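Local coordinates for Mll5499 protein (Mesorhizobium loti, PDB 3BDE) that is of unknown function but belongs to the stress-responsive A/B barrel (Dabb) family and forms a homodimer with a ferredoxin-like fold, at residues L49-L61 with G73-Y87. Sequence-based numbering, arbitrary orientation. Where two conformers were deposited one is given.
Sequences LSAIRGVTHFEQL and GFSMEFADQAAYTRY. With EDO (1,2-ethanediol), chain E; EDO (1,2-ethanediol), chain F; EDO (1,2-ethanediol), chain D.
The antiparallel hairpin of strands 58-63 and 72-78 pairs residues 58-61 with 73-78, Leu61 with Gly73 and Glu59 with Ser75 each bonded both ways. Past a beta bulge at His57 and Phe58, Thr56 faces Glu77, and Glu77 O is gripped twice: by Thr56 N at 3.1 Å and by Thr56 OG1 at 2.7 Å, the hydroxyl, set between its own N and carbonyl carbon (chi1 71°), coming from above the carbonyl plane. On the face under the helices of this ferredoxin-like fold, Phe58 CZ stands 4.0 Å from Phe74 CG, over one face of that ring. Met76 lies alongside Phe58, its CE 3.5 Å from Phe58 CE2 and its selenium at the ring edge, a Met-aromatic contact. Val55 CG2 presses on Tyr87 CD1 at 3.3 Å, and Ile52, crossing Tyr87 at about a right angle, brings CD1 to 3.9 Å from that atom. In helix 81-88, Tyr84 sets its CA over a face of the Phe78 ring, bonds through OH to Asp112 and meets the His23 ring at about 40°; a leucine here would probably leave that carboxylate without its phenol partner and His23 without its aromatic neighbour. Leu61 carries the sheet on to a strand of the second subunit.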
loop_
_atom_site.group_PDB
_atom_site.type_symbol
_atom_site.label_atom_id
_atom_site.label_comp_id
_atom_site.label_asym_id
_atom_site.label_seq_id
_atom_site.Cartn_x
_atom_site.Cartn_y
_atom_site.Cartn_z
ATOM N N LEU A 49 8.235 9.254 -14.217
ATOM C CA LEU A 49 6.843 8.957 -13.858
ATOM C C LEU A 49 6.111 10.122 -13.257
ATOM O O LEU A 49 4.930 10.302 -13.560
ATOM C CB LEU A 49 6.762 7.742 -12.948
ATOM C CG LEU A 49 7.389 6.420 -13.438
ATOM C CD1 LEU A 49 7.287 5.317 -12.404
ATOM C CD2 LEU A 49 6.786 5.983 -14.754
ATOM N N SER A 50 6.793 10.920 -12.425
ATOM C CA SER A 50 6.134 12.079 -11.768
ATOM C C SER A 50 5.785 13.226 -12.755
ATOM O O SER A 50 4.944 14.071 -12.442
ATOM C CB SER A 50 6.955 12.587 -10.579
ATOM O OG SER A 50 8.084 13.274 -11.020
ATOM N N ALA A 51 6.434 13.230 -13.922
ATOM C CA ALA A 51 6.214 14.221 -14.988
ATOM C C ALA A 51 5.010 13.914 -15.884
ATOM O O ALA A 51 4.574 14.781 -16.660
ATOM C CB ALA A 51 7.489 14.324 -15.853
ATOM N N ILE A 52 4.458 12.705 -15.792
ATOM C CA ILE A 52 3.331 12.317 -16.645
ATOM C C ILE A 52 2.048 12.985 -16.181
ATOM O O ILE A 52 1.757 12.944 -14.989
ATOM C CB ILE A 52 3.172 10.793 -16.695
ATOM C CG1 ILE A 52 4.444 10.169 -17.314
ATOM C CG2 ILE A 52 1.927 10.402 -17.544
ATOM C CD1 ILE A 52 4.455 8.685 -17.303
ATOM N N ARG A 53 1.291 13.596 -17.111
ATOM C CA ARG A 53 0.027 14.305 -16.766
ATOM C C ARG A 53 -0.953 13.341 -16.095
ATOM O O ARG A 53 -1.121 12.192 -16.543
ATOM C CB ARG A 53 -0.647 14.938 -18.001
ATOM C CG ARG A 53 -1.923 15.798 -17.712
ATOM C CD ARG A 53 -2.718 16.137 -18.968
ATOM N NE ARG A 53 -2.019 17.070 -19.850
ATOM N N GLY A 54 -1.594 13.821 -15.031
ATOM C CA GLY A 54 -2.530 13.024 -14.244
ATOM C C GLY A 54 -1.926 12.345 -13.019
ATOM O O GLY A 54 -2.662 11.950 -12.113
ATOM N N VAL A 55 -0.597 12.172 -12.988
ATOM C CA VAL A 55 0.088 11.578 -11.828
ATOM C C VAL A 55 0.104 12.623 -10.711
ATOM O O VAL A 55 0.571 13.736 -10.928
ATOM C CB VAL A 55 1.544 11.145 -12.161
ATOM C CG1 VAL A 55 2.374 10.756 -10.891
ATOM C CG2 VAL A 55 1.517 10.007 -13.162
ATOM N N THR A 56 -0.426 12.259 -9.545
ATOM C CA THR A 56 -0.395 13.145 -8.373
ATOM C C THR A 56 0.185 12.398 -7.171
ATOM O O THR A 56 0.033 11.180 -7.046
ATOM C CB THR A 56 -1.785 13.709 -8.014
ATOM O OG1 THR A 56 -2.616 12.678 -7.486
ATOM C CG2 THR A 56 -2.463 14.305 -9.228
ATOM N N HIS A 57 0.864 13.139 -6.305
ATOM C CA HIS A 57 1.405 12.628 -5.049
ATOM C C HIS A 57 2.251 11.372 -5.262
ATOM O O HIS A 57 2.109 10.383 -4.532
ATOM C CB HIS A 57 0.282 12.344 -4.055
ATOM C CG HIS A 57 -0.621 13.502 -3.809
ATOM N ND1 HIS A 57 -0.174 14.690 -3.272
ATOM C CD2 HIS A 57 -1.948 13.653 -4.012
ATOM C CE1 HIS A 57 -1.191 15.527 -3.162
ATOM N NE2 HIS A 57 -2.279 14.919 -3.599
ATOM N N PHE A 58 3.113 11.418 -6.277
ATOM C CA PHE A 58 4.051 10.331 -6.531
ATOM C C PHE A 58 5.048 10.262 -5.355
ATOM O O PHE A 58 5.718 11.265 -5.051
ATOM C CB PHE A 58 4.801 10.536 -7.841
ATOM C CG PHE A 58 5.734 9.403 -8.176
ATOM C CD1 PHE A 58 7.057 9.429 -7.739
ATOM C CD2 PHE A 58 5.280 8.297 -8.908
ATOM C CE1 PHE A 58 7.917 8.372 -8.027
ATOM C CE2 PHE A 58 6.140 7.238 -9.192
ATOM C CZ PHE A 58 7.466 7.291 -8.750
ATOM N N GLU A 59 5.118 9.091 -4.714
ATOM C CA GLU A 59 6.020 8.874 -3.580
ATOM C C GLU A 59 6.840 7.609 -3.752
ATOM O O GLU A 59 6.325 6.589 -4.195
ATOM C CB GLU A 59 5.245 8.827 -2.259
ATOM C CG GLU A 59 4.567 10.139 -1.904
ATOM C CD GLU A 59 3.906 10.159 -0.531
ATOM O OE1 GLU A 59 4.135 9.242 0.284
ATOM O OE2 GLU A 59 3.155 11.119 -0.268
ATOM N N GLN A 60 8.129 7.707 -3.403
ATOM C CA GLN A 60 9.019 6.557 -3.397
ATOM C C GLN A 60 9.166 6.197 -1.941
ATOM O O GLN A 60 9.447 7.068 -1.097
ATOM C CB GLN A 60 10.353 6.870 -4.029
ATOM C CG GLN A 60 10.173 7.170 -5.500
ATOM C CD GLN A 60 11.473 7.359 -6.191
ATOM O OE1 GLN A 60 12.321 8.099 -5.705
ATOM N NE2 GLN A 60 11.641 6.713 -7.370
ATOM N N LEU A 61 9.078 4.897 -1.677
ATOM C CA LEU A 61 9.050 4.366 -0.336
ATOM C C LEU A 61 9.999 3.204 -0.152
ATOM O O LEU A 61 10.305 2.494 -1.120
ATOM C CB LEU A 61 7.625 3.885 -0.061
ATOM C CG LEU A 61 6.486 4.909 -0.261
ATOM C CD1 LEU A 61 5.147 4.233 -0.360
ATOM C CD2 LEU A 61 6.525 6.005 0.817
ATOM N N GLY A 73 8.634 0.611 -2.581
ATOM C CA GLY A 73 7.328 0.838 -3.147
ATOM C C GLY A 73 7.225 2.163 -3.882
ATOM O O GLY A 73 7.978 3.109 -3.592
ATOM N N PHE A 74 6.326 2.217 -4.869
ATOM C CA PHE A 74 5.931 3.495 -5.468
ATOM C C PHE A 74 4.433 3.605 -5.212
ATOM O O PHE A 74 3.718 2.597 -5.284
ATOM C CB PHE A 74 6.147 3.599 -6.992
ATOM C CG PHE A 74 7.563 3.495 -7.458
ATOM C CD1 PHE A 74 8.666 3.875 -6.677
ATOM C CD2 PHE A 74 7.786 3.157 -8.789
ATOM C CE1 PHE A 74 9.972 3.824 -7.211
ATOM C CE2 PHE A 74 9.061 3.116 -9.337
ATOM C CZ PHE A 74 10.158 3.449 -8.556
ATOM N N SER A 75 3.993 4.802 -4.847
ATOM C CA SER A 75 2.602 5.136 -4.608
ATOM C C SER A 75 2.280 6.411 -5.357
ATOM O O SER A 75 3.110 7.304 -5.441
ATOM C CB SER A 75 2.356 5.340 -3.122
ATOM O OG SER A 75 1.021 5.657 -2.879
HETATM N N MSE A 76 1.087 6.474 -5.929
HETATM C CA MSE A 76 0.603 7.699 -6.605
HETATM C C MSE A 76 -0.920 7.640 -6.643
HETATM O O MSE A 76 -1.519 6.566 -6.528
HETATM C CB MSE A 76 1.201 7.811 -8.019
HETATM C CG MSE A 76 0.683 6.771 -9.003
HETATM SE SE MSE A 76 1.922 6.399 -10.429
HETATM C CE MSE A 76 3.210 5.257 -9.488
ATOM N N GLU A 77 -1.529 8.775 -6.952
ATOM C CA GLU A 77 -2.986 8.886 -7.023
ATOM C C GLU A 77 -3.427 9.497 -8.348
ATOM O O GLU A 77 -2.745 10.376 -8.901
ATOM C CB GLU A 77 -3.494 9.719 -5.867
ATOM C CG GLU A 77 -3.239 9.001 -4.513
ATOM C CD GLU A 77 -3.751 9.761 -3.314
ATOM O OE1 GLU A 77 -4.407 10.804 -3.452
ATOM O OE2 GLU A 77 -3.485 9.302 -2.202
ATOM N N PHE A 78 -4.555 8.992 -8.828
ATOM C CA PHE A 78 -5.204 9.444 -10.068
ATOM C C PHE A 78 -6.611 9.895 -9.701
ATOM O O PHE A 78 -7.244 9.332 -8.792
ATOM C CB PHE A 78 -5.255 8.314 -11.117
ATOM C CG PHE A 78 -3.910 7.853 -11.539
ATOM C CD1 PHE A 78 -3.161 8.615 -12.426
ATOM C CD2 PHE A 78 -3.362 6.674 -11.022
ATOM C CE1 PHE A 78 -1.927 8.232 -12.820
ATOM C CE2 PHE A 78 -2.098 6.292 -11.392
ATOM C CZ PHE A 78 -1.380 7.069 -12.297
ATOM N N ALA A 79 -7.083 10.949 -10.379
ATOM C CA ALA A 79 -8.425 11.480 -10.169
ATOM C C ALA A 79 -9.507 10.428 -10.447
ATOM O O ALA A 79 -10.520 10.387 -9.749
ATOM C CB ALA A 79 -8.672 12.715 -11.049
ATOM N N ASP A 80 -9.276 9.576 -11.451
ATOM C CA ASP A 80 -10.235 8.538 -11.849
ATOM C C ASP A 80 -9.586 7.456 -12.700
ATOM O O ASP A 80 -8.405 7.552 -13.003
ATOM C CB ASP A 80 -11.447 9.161 -12.569
ATOM C CG ASP A 80 -11.072 10.007 -13.766
ATOM O OD1 ASP A 80 -9.942 9.941 -14.252
ATOM O OD2 ASP A 80 -11.947 10.741 -14.258
ATOM N N GLN A 81 -10.345 6.422 -13.064
ATOM C CA GLN A 81 -9.779 5.348 -13.884
ATOM C C GLN A 81 -9.267 5.860 -15.238
ATOM O O GLN A 81 -8.262 5.350 -15.721
ATOM C CB GLN A 81 -10.807 4.209 -14.072
ATOM C CG GLN A 81 -10.315 3.038 -14.916
ATOM C CD GLN A 81 -9.138 2.313 -14.310
ATOM O OE1 GLN A 81 -9.255 1.739 -13.228
ATOM N NE2 GLN A 81 -8.009 2.287 -15.025
ATOM N N ALA A 82 -9.959 6.847 -15.858
ATOM C CA ALA A 82 -9.512 7.429 -17.147
ATOM C C ALA A 82 -8.075 7.945 -17.031
ATOM O O ALA A 82 -7.255 7.611 -17.851
ATOM C CB ALA A 82 -10.421 8.541 -17.620
ATOM N N ALA A 83 -7.774 8.721 -15.978
ATOM C CA ALA A 83 -6.420 9.239 -15.747
ATOM C C ALA A 83 -5.410 8.118 -15.548
ATOM O O ALA A 83 -4.269 8.219 -16.000
ATOM C CB ALA A 83 -6.377 10.205 -14.563
ATOM N N TYR A 84 -5.831 7.053 -14.863
ATOM C CA TYR A 84 -4.966 5.894 -14.592
ATOM C C TYR A 84 -4.606 5.207 -15.919
ATOM O O TYR A 84 -3.444 4.959 -16.214
ATOM C CB TYR A 84 -5.652 4.986 -13.553
ATOM C CG TYR A 84 -4.924 3.741 -13.085
ATOM C CD1 TYR A 84 -3.514 3.628 -13.159
ATOM C CD2 TYR A 84 -5.633 2.701 -12.479
ATOM C CE1 TYR A 84 -2.844 2.494 -12.716
ATOM C CE2 TYR A 84 -4.948 1.517 -12.021
ATOM C CZ TYR A 84 -3.551 1.452 -12.136
ATOM O OH TYR A 84 -2.836 0.362 -11.721
ATOM N N THR A 85 -5.612 4.930 -16.734
ATOM C CA THR A 85 -5.405 4.312 -18.040
ATOM C C THR A 85 -4.510 5.176 -18.958
ATOM O O THR A 85 -3.667 4.642 -19.657
ATOM C CB THR A 85 -6.769 3.974 -18.675
ATOM O OG1 THR A 85 -7.400 2.970 -17.862
ATOM C CG2 THR A 85 -6.620 3.462 -20.101
ATOM N N ARG A 86 -4.728 6.491 -18.943
ATOM C CA ARG A 86 -3.936 7.450 -19.735
ATOM C C ARG A 86 -2.466 7.504 -19.284
ATOM O O ARG A 86 -1.592 7.648 -20.113
ATOM C CB ARG A 86 -4.602 8.832 -19.728
ATOM C CG ARG A 86 -5.865 8.823 -20.582
ATOM C CD ARG A 86 -6.666 10.084 -20.407
ATOM N NE ARG A 86 -7.848 10.109 -21.310
ATOM C CZ ARG A 86 -8.998 10.746 -21.084
ATOM N NH1 ARG A 86 -9.250 11.395 -19.951
ATOM N NH2 ARG A 86 -9.961 10.681 -22.003
ATOM N N TYR A 87 -2.213 7.362 -17.981
ATOM C CA TYR A 87 -0.850 7.217 -17.465
ATOM C C TYR A 87 -0.230 5.906 -17.992
ATOM O O TYR A 87 0.893 5.892 -18.514
ATOM C CB TYR A 87 -0.858 7.200 -15.936
ATOM C CG TYR A 87 0.346 6.580 -15.271
ATOM C CD1 TYR A 87 1.544 7.308 -15.095
ATOM C CD2 TYR A 87 0.291 5.284 -14.781
ATOM C CE1 TYR A 87 2.641 6.722 -14.434
ATOM C CE2 TYR A 87 1.386 4.691 -14.127
ATOM C CZ TYR A 87 2.547 5.425 -13.955
ATOM O OH TYR A 87 3.610 4.841 -13.315
HETATM C C1 EDO E . -4.608 0.686 -16.884
HETATM O O1 EDO E . -5.868 0.784 -17.550
HETATM C C2 EDO E . -4.816 0.882 -15.394
HETATM O O2 EDO E . -5.812 -0.052 -14.921
HETATM C C1 EDO F . 0.337 16.629 -6.518
HETATM O O1 EDO F . 1.146 15.922 -7.449
HETATM C C2 EDO F . 1.264 17.582 -5.797
HETATM O O2 EDO F . 2.058 17.015 -4.731
HETATM C C1 EDO D . 5.506 1.782 -12.803
HETATM O O1 EDO D . 5.062 1.001 -13.916
HETATM C C2 EDO D . 4.402 1.898 -11.771
HETATM O O2 EDO D . 3.284 2.516 -12.411
HETATM O O HOH W 1 -3.384 10.688 -16.567
HETATM O O HOH W 2 -5.304 12.452 -11.909
HETATM O O HOH W 3 1.101 8.462 -2.919
#